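Local coordinates for protein GCN5-related N-acetyltransferase (Arthrobacter sp., PDB 2R1I) that probably transfers an acetyl group from acetyl-CoA to an amine group of its substrate, at residues D101-R106 and S116-A121; D144-Y149 and F154-P159; R88-V91 and P96-I99; D69-L74 and C123-S128. One frame throughout, in Å; residues are numbered along the deposited sequence.

Contact 1. Residues D101-R106 and S116-A121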
loop_
_atom_site.group_PDB
_atom_site.type_symbol
_atom_site.label_atom_id
_atom_site.label_comp_id
_atom_site.label_asym_id
_atom_site.label_seq_id
_atom_site.Cartn_x
_atom_site.Cartn_y
_atom_site.Cartn_z
ATOM N N ASP A 101 -2.809 -6.170 5.057
ATOM C CA ASP A 101 -3.623 -6.534 3.894
ATOM C C ASP A 101 -4.938 -7.178 4.346
ATOM O O ASP A 101 -5.995 -6.944 3.774
ATOM C CB ASP A 101 -2.877 -7.567 3.009
ATOM C CG ASP A 101 -1.679 -7.026 2.250
ATOM O OD1 ASP A 101 -1.311 -5.842 2.371
ATOM O OD2 ASP A 101 -1.057 -7.849 1.528
ATOM N N GLU A 102 -4.855 -8.050 5.339
ATOM C CA GLU A 102 -6.018 -8.740 5.859
ATOM C C GLU A 102 -5.820 -9.040 7.326
ATOM O O GLU A 102 -4.727 -9.366 7.789
ATOM C CB GLU A 102 -6.338 -10.073 5.123
ATOM C CG GLU A 102 -6.398 -10.057 3.599
ATOM C CD GLU A 102 -7.560 -9.311 2.999
ATOM O OE1 GLU A 102 -8.520 -8.922 3.709
ATOM O OE2 GLU A 102 -7.497 -9.050 1.775
ATOM N N LEU A 103 -6.929 -9.004 8.071
ATOM C CA LEU A 103 -6.941 -9.521 9.406
ATOM C C LEU A 103 -8.277 -10.294 9.507
ATOM O O LEU A 103 -9.358 -9.701 9.548
ATOM C CB LEU A 103 -6.852 -8.385 10.429
ATOM C CG LEU A 103 -7.013 -8.770 11.918
ATOM C CD1 LEU A 103 -5.959 -9.742 12.390
ATOM C CD2 LEU A 103 -7.016 -7.503 12.805
ATOM N N TYR A 104 -8.192 -11.609 9.482
ATOM C CA TYR A 104 -9.354 -12.477 9.400
ATOM C C TYR A 104 -9.544 -13.239 10.712
ATOM O O TYR A 104 -8.731 -14.089 11.063
ATOM C CB TYR A 104 -9.177 -13.472 8.278
ATOM C CG TYR A 104 -9.466 -12.986 6.878
ATOM C CD1 TYR A 104 -10.156 -11.810 6.621
ATOM C CD2 TYR A 104 -9.124 -13.769 5.802
ATOM C CE1 TYR A 104 -10.437 -11.424 5.323
ATOM C CE2 TYR A 104 -9.419 -13.392 4.512
ATOM C CZ TYR A 104 -10.063 -12.232 4.270
ATOM O OH TYR A 104 -10.356 -11.888 2.962
ATOM N N VAL A 105 -10.612 -12.919 11.450
ATOM C CA VAL A 105 -10.933 -13.629 12.684
ATOM C C VAL A 105 -12.455 -13.781 12.727
ATOM O O VAL A 105 -13.172 -13.009 12.079
ATOM C CB VAL A 105 -10.426 -12.872 13.915
ATOM C CG1 VAL A 105 -8.905 -12.777 13.926
ATOM C CG2 VAL A 105 -11.076 -11.480 13.989
ATOM N N ARG A 106 -12.951 -14.790 13.437
ATOM C CA ARG A 106 -14.394 -14.971 13.537
ATOM C C ARG A 106 -15.079 -13.837 14.311
ATOM O O ARG A 106 -14.499 -13.268 15.245
ATOM C CB ARG A 106 -14.679 -16.334 14.172
ATOM C CG ARG A 106 -14.340 -17.499 13.281
ATOM C CD ARG A 106 -15.305 -17.578 12.086
ATOM N N SER A 116 -6.910 -9.084 18.206
ATOM C CA SER A 116 -6.072 -8.199 19.008
ATOM C C SER A 116 -4.617 -8.738 19.148
ATOM O O SER A 116 -3.644 -8.005 18.976
ATOM C CB SER A 116 -6.732 -7.928 20.368
ATOM O OG SER A 116 -6.037 -6.914 21.017
ATOM N N ALA A 117 -4.488 -10.040 19.352
ATOM C CA ALA A 117 -3.167 -10.725 19.399
ATOM C C ALA A 117 -2.429 -10.683 18.040
ATOM O O ALA A 117 -1.213 -10.495 17.961
ATOM C CB ALA A 117 -3.369 -12.226 19.851
ATOM N N LEU A 118 -3.182 -10.899 16.979
ATOM C CA LEU A 118 -2.593 -10.899 15.643
ATOM C C LEU A 118 -2.048 -9.502 15.302
ATOM O O LEU A 118 -0.972 -9.383 14.684
ATOM C CB LEU A 118 -3.627 -11.386 14.640
ATOM C CG LEU A 118 -3.772 -12.916 14.585
ATOM C CD1 LEU A 118 -5.070 -13.334 13.914
ATOM C CD2 LEU A 118 -2.537 -13.546 13.842
ATOM N N LEU A 119 -2.805 -8.464 15.679
ATOM C CA LEU A 119 -2.373 -7.083 15.402
ATOM C C LEU A 119 -1.066 -6.749 16.144
ATOM O O LEU A 119 -0.134 -6.182 15.592
ATOM C CB LEU A 119 -3.487 -6.062 15.688
ATOM C CG LEU A 119 -3.068 -4.593 15.488
ATOM C CD1 LEU A 119 -2.593 -4.406 14.013
ATOM C CD2 LEU A 119 -4.183 -3.627 15.852
ATOM N N ALA A 120 -1.005 -7.111 17.419
ATOM C CA ALA A 120 0.187 -6.876 18.207
ATOM C C ALA A 120 1.403 -7.616 17.651
ATOM O O ALA A 120 2.510 -7.057 17.565
ATOM C CB ALA A 120 -0.102 -7.233 19.714
ATOM N N ALA A 121 1.219 -8.869 17.246
ATOM C CA ALA A 121 2.309 -9.630 16.652
ATOM C C ALA A 121 2.774 -8.983 15.321
ATOM O O ALA A 121 3.975 -8.952 15.028
ATOM C CB ALA A 121 1.873 -11.095 16.435
#

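Contact 2. Residues D144-Y149 and F154-P159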
loop_
_atom_site.group_PDB
_atom_site.type_symbol
_atom_site.label_atom_id
_atom_site.label_comp_id
_atom_site.label_asym_id
_atom_site.label_seq_id
_atom_site.Cartn_x
_atom_site.Cartn_y
_atom_site.Cartn_z
ATOM N N ASP A 144 -17.254 -1.495 13.128
ATOM C CA ASP A 144 -16.641 -2.438 14.072
ATOM C C ASP A 144 -15.112 -2.463 13.880
ATOM O O ASP A 144 -14.361 -2.417 14.853
ATOM C CB ASP A 144 -17.198 -3.856 13.909
ATOM C CG ASP A 144 -18.633 -4.026 14.442
ATOM O OD1 ASP A 144 -19.249 -3.117 15.077
ATOM O OD2 ASP A 144 -19.158 -5.131 14.209
ATOM N N ALA A 145 -14.658 -2.540 12.628
ATOM C CA ALA A 145 -13.217 -2.548 12.327
ATOM C C ALA A 145 -12.602 -1.200 12.698
ATOM O O ALA A 145 -11.528 -1.118 13.319
ATOM C CB ALA A 145 -12.975 -2.877 10.862
ATOM N N ARG A 146 -13.299 -0.133 12.354
ATOM C CA ARG A 146 -12.806 1.196 12.693
ATOM C C ARG A 146 -12.636 1.355 14.220
ATOM O O ARG A 146 -11.600 1.853 14.682
ATOM C CB ARG A 146 -13.704 2.292 12.111
ATOM C CG ARG A 146 -13.829 2.246 10.597
ATOM C CD ARG A 146 -14.805 3.261 10.095
ATOM N NE ARG A 146 -14.429 4.637 10.399
ATOM C CZ ARG A 146 -15.167 5.694 10.069
ATOM N NH1 ARG A 146 -16.307 5.534 9.409
ATOM N NH2 ARG A 146 -14.765 6.911 10.375
ATOM N N ARG A 147 -13.615 0.925 14.996
ATOM C CA ARG A 147 -13.515 1.044 16.459
ATOM C C ARG A 147 -12.355 0.222 17.014
ATOM O O ARG A 147 -11.634 0.660 17.922
ATOM C CB ARG A 147 -14.816 0.607 17.136
ATOM C CG ARG A 147 -14.870 0.863 18.657
ATOM C CD ARG A 147 -16.266 0.502 19.243
ATOM N NE ARG A 147 -16.844 -0.598 18.467
ATOM C CZ ARG A 147 -17.952 -0.547 17.719
ATOM N NH1 ARG A 147 -18.719 0.545 17.660
ATOM N NH2 ARG A 147 -18.304 -1.630 17.032
ATOM N N PHE A 148 -12.162 -0.954 16.410
ATOM C CA PHE A 148 -11.093 -1.892 16.792
ATOM C C PHE A 148 -9.686 -1.321 16.531
ATOM O O PHE A 148 -8.831 -1.340 17.417
ATOM C CB PHE A 148 -11.288 -3.220 16.059
ATOM C CG PHE A 148 -10.144 -4.195 16.217
ATOM C CD1 PHE A 148 -9.085 -4.203 15.342
ATOM C CD2 PHE A 148 -10.140 -5.112 17.262
ATOM C CE1 PHE A 148 -8.036 -5.123 15.493
ATOM C CE2 PHE A 148 -9.094 -6.037 17.398
ATOM C CZ PHE A 148 -8.049 -6.022 16.531
ATOM N N TYR A 149 -9.457 -0.781 15.341
ATOM C CA TYR A 149 -8.134 -0.230 15.048
ATOM C C TYR A 149 -7.871 1.050 15.802
ATOM O O TYR A 149 -6.753 1.257 16.299
ATOM C CB TYR A 149 -7.976 -0.041 13.554
ATOM C CG TYR A 149 -7.923 -1.353 12.816
ATOM C CD1 TYR A 149 -6.952 -2.299 13.116
ATOM C CD2 TYR A 149 -8.856 -1.657 11.819
ATOM C CE1 TYR A 149 -6.890 -3.511 12.422
ATOM C CE2 TYR A 149 -8.812 -2.873 11.138
ATOM C CZ TYR A 149 -7.834 -3.794 11.445
ATOM O OH TYR A 149 -7.802 -4.998 10.744
ATOM N N PHE A 154 -4.243 3.242 15.772
ATOM C CA PHE A 154 -4.395 3.722 14.403
ATOM C C PHE A 154 -5.245 4.973 14.292
ATOM O O PHE A 154 -6.201 5.128 15.041
ATOM C CB PHE A 154 -5.000 2.642 13.497
ATOM C CG PHE A 154 -4.076 1.524 13.206
ATOM C CD1 PHE A 154 -3.863 0.533 14.150
ATOM C CD2 PHE A 154 -3.419 1.436 11.962
ATOM C CE1 PHE A 154 -2.997 -0.515 13.895
ATOM C CE2 PHE A 154 -2.531 0.390 11.682
ATOM C CZ PHE A 154 -2.315 -0.596 12.658
ATOM N N THR A 155 -4.896 5.854 13.357
ATOM C CA THR A 155 -5.710 7.033 13.035
ATOM C C THR A 155 -5.928 7.184 11.534
ATOM O O THR A 155 -5.139 6.697 10.748
ATOM C CB THR A 155 -5.077 8.310 13.596
ATOM O OG1 THR A 155 -5.958 9.419 13.359
ATOM C CG2 THR A 155 -3.746 8.556 12.992
ATOM N N ASN A 156 -7.032 7.812 11.126
ATOM C CA ASN A 156 -7.269 8.099 9.699
ATOM C C ASN A 156 -7.040 9.566 9.348
ATOM O O ASN A 156 -7.242 9.986 8.211
ATOM C CB ASN A 156 -8.671 7.660 9.250
ATOM C CG ASN A 156 -9.784 8.388 9.980
ATOM O OD1 ASN A 156 -9.588 9.472 10.536
ATOM N ND2 ASN A 156 -10.968 7.786 9.978
ATOM N N THR A 157 -6.599 10.342 10.329
ATOM C CA THR A 157 -6.330 11.753 10.090
ATOM C C THR A 157 -4.930 12.051 10.600
ATOM O O THR A 157 -4.525 11.556 11.641
ATOM C CB THR A 157 -7.415 12.655 10.757
ATOM O OG1 THR A 157 -7.355 12.519 12.174
ATOM C CG2 THR A 157 -8.826 12.265 10.297
ATOM N N GLU A 158 -4.177 12.853 9.865
ATOM C CA GLU A 158 -2.885 13.318 10.369
ATOM C C GLU A 158 -3.114 14.297 11.500
ATOM O O GLU A 158 -4.235 14.772 11.669
ATOM C CB GLU A 158 -2.076 13.949 9.254
ATOM C CG GLU A 158 -1.514 12.921 8.297
ATOM C CD GLU A 158 -0.891 13.553 7.063
ATOM O OE1 GLU A 158 -1.019 14.786 6.892
ATOM O OE2 GLU A 158 -0.276 12.818 6.259
ATOM N N PRO A 159 -2.069 14.585 12.299
ATOM C CA PRO A 159 -2.288 15.470 13.461
ATOM C C PRO A 159 -2.739 16.869 13.051
ATOM O O PRO A 159 -3.711 17.385 13.619
ATOM C CB PRO A 159 -0.915 15.515 14.145
ATOM C CG PRO A 159 -0.161 14.321 13.609
ATOM C CD PRO A 159 -0.658 14.168 12.194
#

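Contact 3. Residues R88-V91 and P96-I99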
loop_
_atom_site.group_PDB
_atom_site.type_symbol
_atom_site.label_atom_id
_atom_site.label_comp_id
_atom_site.label_asym_id
_atom_site.label_seq_id
_atom_site.Cartn_x
_atom_site.Cartn_y
_atom_site.Cartn_z
ATOM N N ARG A 88 6.980 -3.111 1.447
ATOM C CA ARG A 88 7.466 -2.459 0.235
ATOM C C ARG A 88 8.449 -1.353 0.638
ATOM O O ARG A 88 8.369 -0.806 1.750
ATOM C CB ARG A 88 6.303 -1.881 -0.554
ATOM C CG ARG A 88 5.674 -0.643 0.052
ATOM C CD ARG A 88 4.353 -0.218 -0.577
ATOM N NE ARG A 88 3.938 1.086 -0.090
ATOM C CZ ARG A 88 3.152 1.335 0.967
ATOM N NH1 ARG A 88 2.674 0.360 1.736
ATOM N NH2 ARG A 88 2.833 2.585 1.251
ATOM N N PRO A 89 9.337 -0.977 -0.279
ATOM C CA PRO A 89 10.196 0.168 0.064
ATOM C C PRO A 89 9.410 1.510 -0.128
ATOM O O PRO A 89 8.379 1.530 -0.802
ATOM C CB PRO A 89 11.312 0.093 -0.965
ATOM C CG PRO A 89 11.118 -1.118 -1.775
ATOM C CD PRO A 89 9.701 -1.546 -1.605
ATOM N N ASN A 90 10.033 2.610 0.255
ATOM C CA ASN A 90 9.390 3.930 0.199
ATOM C C ASN A 90 10.504 4.967 0.140
ATOM O O ASN A 90 11.487 4.833 0.861
ATOM C CB ASN A 90 8.491 4.096 1.391
ATOM C CG ASN A 90 7.666 5.392 1.348
ATOM O OD1 ASN A 90 8.198 6.438 1.689
ATOM N ND2 ASN A 90 6.390 5.304 0.978
ATOM N N VAL A 91 10.377 6.019 -0.683
ATOM C CA VAL A 91 11.459 6.991 -0.790
ATOM C C VAL A 91 11.752 7.757 0.502
ATOM O O VAL A 91 12.821 8.302 0.630
ATOM C CB VAL A 91 11.234 8.005 -1.945
ATOM C CG1 VAL A 91 11.023 7.291 -3.246
ATOM C CG2 VAL A 91 10.042 8.933 -1.704
ATOM N N PRO A 96 11.153 -0.670 5.314
ATOM C CA PRO A 96 9.932 -0.891 4.533
ATOM C C PRO A 96 8.723 -0.176 5.193
ATOM O O PRO A 96 8.728 0.139 6.395
ATOM C CB PRO A 96 9.725 -2.402 4.607
ATOM C CG PRO A 96 10.321 -2.763 5.898
ATOM C CD PRO A 96 11.542 -1.879 6.049
ATOM N N VAL A 97 7.687 0.038 4.383
ATOM C CA VAL A 97 6.366 0.400 4.828
ATOM C C VAL A 97 5.536 -0.888 4.711
ATOM O O VAL A 97 5.631 -1.619 3.714
ATOM C CB VAL A 97 5.722 1.531 4.033
ATOM C CG1 VAL A 97 4.275 1.802 4.510
ATOM C CG2 VAL A 97 6.594 2.814 4.188
ATOM N N ALA A 98 4.741 -1.162 5.769
ATOM C CA ALA A 98 3.922 -2.357 5.795
ATOM C C ALA A 98 2.449 -2.005 5.664
ATOM O O ALA A 98 2.002 -0.950 6.149
ATOM C CB ALA A 98 4.163 -3.126 7.070
ATOM N N ILE A 99 1.669 -2.918 5.056
ATOM C CA ILE A 99 0.209 -2.861 5.060
ATOM C C ILE A 99 -0.314 -4.113 5.739
ATOM O O ILE A 99 0.158 -5.242 5.447
ATOM C CB ILE A 99 -0.414 -2.700 3.636
ATOM C CG1 ILE A 99 0.106 -1.439 2.900
ATOM C CG2 ILE A 99 -1.947 -2.685 3.641
ATOM C CD1 ILE A 99 -0.149 -1.501 1.366
HETATM O O HOH W 1 3.308 -2.569 1.819
#

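Contact 4. Residues D69-L74 and C123-S128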
loop_
_atom_site.group_PDB
_atom_site.type_symbol
_atom_site.label_atom_id
_atom_site.label_comp_id
_atom_site.label_asym_id
_atom_site.label_seq_id
_atom_site.Cartn_x
_atom_site.Cartn_y
_atom_site.Cartn_z
ATOM N N ASP A 69 8.135 -10.726 1.244
ATOM C CA ASP A 69 7.317 -9.581 0.784
ATOM C C ASP A 69 5.895 -9.596 1.346
ATOM O O ASP A 69 5.278 -8.552 1.573
ATOM C CB ASP A 69 7.291 -9.535 -0.735
ATOM C CG ASP A 69 8.661 -9.563 -1.345
ATOM O OD1 ASP A 69 9.505 -8.754 -0.898
ATOM O OD2 ASP A 69 8.865 -10.398 -2.260
ATOM N N VAL A 70 5.282 -10.774 1.383
ATOM C CA VAL A 70 3.977 -10.988 2.032
ATOM C C VAL A 70 4.232 -12.027 3.102
ATOM O O VAL A 70 4.816 -13.088 2.844
ATOM C CB VAL A 70 2.940 -11.521 1.078
ATOM C CG1 VAL A 70 1.641 -11.955 1.803
ATOM C CG2 VAL A 70 2.627 -10.436 0.030
ATOM N N VAL A 71 3.844 -11.671 4.325
ATOM C CA VAL A 71 4.052 -12.517 5.497
ATOM C C VAL A 71 2.670 -12.805 6.083
ATOM O O VAL A 71 1.796 -11.938 6.125
ATOM C CB VAL A 71 4.958 -11.785 6.536
ATOM C CG1 VAL A 71 4.921 -12.573 7.909
ATOM C CG2 VAL A 71 6.405 -11.531 5.981
ATOM N N VAL A 72 2.450 -14.053 6.496
ATOM C CA VAL A 72 1.162 -14.479 7.074
ATOM C C VAL A 72 1.443 -14.982 8.494
ATOM O O VAL A 72 2.378 -15.756 8.726
ATOM C CB VAL A 72 0.439 -15.533 6.249
ATOM C CG1 VAL A 72 -0.795 -16.084 7.027
ATOM C CG2 VAL A 72 0.095 -14.960 4.843
ATOM N N LEU A 73 0.661 -14.446 9.434
ATOM C CA LEU A 73 0.690 -14.873 10.862
ATOM C C LEU A 73 -0.578 -15.676 11.149
ATOM O O LEU A 73 -1.677 -15.301 10.672
ATOM C CB LEU A 73 0.860 -13.720 11.866
ATOM C CG LEU A 73 2.088 -12.826 11.706
ATOM C CD1 LEU A 73 2.103 -11.726 12.746
ATOM C CD2 LEU A 73 3.371 -13.648 11.728
ATOM N N LEU A 74 -0.429 -16.767 11.920
ATOM C CA LEU A 74 -1.511 -17.668 12.271
ATOM C C LEU A 74 -1.704 -17.681 13.792
ATOM O O LEU A 74 -0.723 -17.706 14.532
ATOM C CB LEU A 74 -1.208 -19.097 11.828
ATOM C CG LEU A 74 -1.059 -19.306 10.319
ATOM C CD1 LEU A 74 -0.547 -20.685 10.023
ATOM C CD2 LEU A 74 -2.389 -19.072 9.649
ATOM N N CYS A 123 2.634 -5.727 14.523
ATOM C CA CYS A 123 3.443 -4.553 14.803
ATOM C C CYS A 123 4.887 -4.928 15.167
ATOM O O CYS A 123 5.832 -4.286 14.722
ATOM C CB CYS A 123 2.808 -3.716 15.898
ATOM S SG CYS A 123 1.275 -2.962 15.442
ATOM N N GLY A 124 5.053 -5.974 15.976
ATOM C CA GLY A 124 6.368 -6.477 16.334
ATOM C C GLY A 124 7.194 -6.941 15.152
ATOM O O GLY A 124 8.372 -6.654 15.042
ATOM N N LEU A 125 6.550 -7.671 14.266
ATOM C CA LEU A 125 7.217 -8.141 13.075
ATOM C C LEU A 125 7.647 -6.981 12.165
ATOM O O LEU A 125 8.754 -6.984 11.674
ATOM C CB LEU A 125 6.334 -9.144 12.358
ATOM C CG LEU A 125 7.030 -9.987 11.294
ATOM C CD1 LEU A 125 6.599 -11.425 11.377
ATOM C CD2 LEU A 125 6.699 -9.381 9.970
ATOM N N VAL A 126 6.787 -5.980 11.985
ATOM C CA VAL A 126 7.141 -4.786 11.218
ATOM C C VAL A 126 8.362 -4.071 11.807
ATOM O O VAL A 126 9.317 -3.740 11.082
ATOM C CB VAL A 126 5.905 -3.832 11.029
ATOM C CG1 VAL A 126 6.330 -2.511 10.345
ATOM C CG2 VAL A 126 4.759 -4.547 10.264
ATOM N N ARG A 127 8.343 -3.854 13.131
ATOM C CA ARG A 127 9.488 -3.249 13.813
ATOM C C ARG A 127 10.762 -4.059 13.569
ATOM O O ARG A 127 11.826 -3.476 13.334
ATOM C CB ARG A 127 9.238 -3.149 15.327
ATOM C CG ARG A 127 8.483 -1.893 15.774
ATOM C CD ARG A 127 8.630 -1.596 17.338
ATOM N NE ARG A 127 7.562 -0.691 17.785
ATOM C CZ ARG A 127 6.368 -1.085 18.243
ATOM N NH1 ARG A 127 6.061 -2.388 18.360
ATOM N NH2 ARG A 127 5.470 -0.164 18.618
ATOM N N SER A 128 10.659 -5.383 13.655
ATOM C CA SER A 128 11.808 -6.273 13.479
ATOM C C SER A 128 12.428 -6.129 12.113
ATOM O O SER A 128 13.639 -6.306 11.968
ATOM C CB SER A 128 11.463 -7.756 13.736
ATOM O OG SER A 128 10.779 -8.420 12.650
#

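Contact 1. Residues D101-R106 and S116-A121
Leu103 and Leu118 meet where helix 109-128 lies across the strand that precedes it in the chain. On the strand side Leu103 carries the larger share, through one methyl: its CD1 sits 3.6 Å from Leu118 CB and 4.0 Å from Leu118 CD1, so it lies along the base and one branch of the helical leucine rather than against its end. The Leu103 side chain reaches this place because CG stands anti to the backbone N (chi1 173°), which carries the branched end out from the strand toward the helix. Two residues on, Val105 adds a smaller touch from the same side, its CG1 lying 3.9 Å from Leu118 CD1 as the two side chains overlap from opposing directions. Leu118 CD1 is thus shared by both strand residues, and the contact is wholly apolar.

In the second shell, Asp101 and Glu102 both face Val84 and form a classic beta bulge, just ahead of the contacting residues. A bulge in this strand is a familiar feature of GNAT proteins, where it helps the strand diverge from its parallel neighbour and open the acetyl-CoA cleft; a similar role is probable here. Ser116, two residues before Leu118, turns away from the strand, and its OG is hydrogen-bonded to Arg152 NE.

The pair belongs to the beta-alpha-beta unit of strand 97-104, helix 109-128 and strand 133-139. Around it, Leu103 also packs on Phe148 and Tyr149 of helix 143-150, whereas Leu118 reaches Leu73 and Ala75 of strand 70-75.

Contact 2. Residues D144-Y149 and F154-P159
Tyr149 and Phe154 join the last turns of helix 143-150 to the loop that leads on to strand 165-171, in the C-terminal part of the GNAT fold. Their rings form a T-shaped pair: the edge of Tyr149 points at the face of Phe154, with centroids 5.6 Å apart and planes inclined at 65°. The bases of the two side chains close up as well, Tyr149 CB lying 4.0 Å from Phe154 CB.

The backbone ties the same two residues together. Phe154 N donates to Tyr149 O over 3.2 Å, a fairly straight bond at 160°, although the donor stands above the carbonyl plane instead of on a lone pair. The bond links residues five apart and so closes the turn by which the chain leaves the helix. With the backbone so fixed, both aromatic side chains enter the same core: Tyr149 and Phe154 each pack on Ile136 of strand 133-139 and on Leu119 of helix 109-128. Within its own helix, Tyr149 has Phe148 CD1 lying 3.6 Å above one ring face, toward the rim.

Arg146 NH2 lies 3.9 Å from Asn156 ND2, the two planes steeply inclined; its NH1 bonds Gly140 O and its NE bonds Tyr168 OH of the second subunit.

With chi1 at -71°, the Phe154 ring swings back to its own N-H side and brings its edge to Tyr149 O, Phe154 CD1 lying 3.7 Å from that oxygen.

Contact 3. Residues R88-V91 and P96-I99
Arg88 faces Val97 in an antiparallel hydrogen-bonded pair. Arg88 N donates to Val97 O over 3.0 Å, and Val97 N returns a straighter bond of 2.8 Å to Arg88 O. That carbonyl oxygen also receives a CA-H...O contact from Pro96.

The Arg88 side chain takes the crowded position (chi1 73°), CG lying between the backbone N and the carbonyl carbon; from there it runs extended alongside Val97. Val97 CG1 lies over one face of the guanidinium, 3.6 Å from Arg88 NH2. Farther along, Arg88 NH1 approaches Ile99 CG1 to 3.3 Å. A water in the guanidinium plane accepts from NH1 at 3.0 Å and donates to Val97 O, so two donors grip that carbonyl. NH2 reaches across strand 97-104 to a salt bridge with Glu135 of strand 133-139. Putting an alanine at Arg88 would probably leave the Glu135 carboxylate without its cationic partner, Val97 CG1 without its cover and the bridging water without its donor.

The pair closes the ladder of a beta hairpin, strands 81-88 and 97-104, next to the connecting loop. Into that loop, Asn90 turns back over Val97: its CB meets Val97 CG2 at 3.6 Å, while OD1 accepts from Trp92 N in an Asx turn. At Val91 the chain has left the hairpin partner and faces the second subunit, where Val91 O is bonded by Arg60 NE of that chain.

Contact 4. Residues D69-L74 and C123-S128
Leu125 reaches from the last turns of helix 109-128 to two residues on one face of strand 70-75, and all the contact across the segments is apolar. Its CD1 serves both strand residues, lying 3.9 Å from Leu73 CD2 and 4.0 Å from Val71 CG1, so the methyl sits over the gap between two side chains two residues apart on the strand and touches both. CD2 of Leu125 adds a looser touch on Val71 CG1. The leucine extends toward the sheet because CG is anti to the backbone N (chi1 -165°). Leu73 and Leu125 come from opposing sides and overlap alongside, whereas Val71 meets the leucine at a slant. Leu125 is modelled in two conformers, so these details belong to one of them. Phe87 of the adjacent strand packs on both Val71 and Leu125, and Leu73 is also covered by Ala121 and Leu118, one and two turns earlier on the helix.

No hydrogen bond crosses between helix and strand. On the helix, Ser128 OG donates to Leu125 O over a short 2.7 Å, tilted 17° from the carbonyl plane, which gives the last turn a side-chain bond of its own. On the strand, Val71 and Leu73 bond through their backbones to Leu85 and Ala83 of strand 81-88.

Methyl groups meeting without any directional bond suggest that helix and sheet hold together here mainly by close packing and burial of apolar surface, an arrangement consistent with a leucine able to adopt more than one conformer.

Helix 109-128 and strand 97-104 connect contacts 1, 3 and 4, while contact 2 packs against contact 1, with Leu103 CD2 3.3 Å from Tyr149 OH. Contacts 1 and 4 put two levels of the same helix on one sheet, their centres 11 Å apart, and Leu118 CD2 lies 3.7 Å from Leu73 O between them. Contact 3 adjoins contact 1 along strand 97-104, although their centres are 20 Å apart, and it meets contact 4 where Ala98 CB comes within 3.5 Å of Val126 CG2. By family resemblance, acetyl-CoA probably binds where strands 97-104 and 133-139 diverge, beside contacts 1 and 2. All four contacts also touch the second subunit.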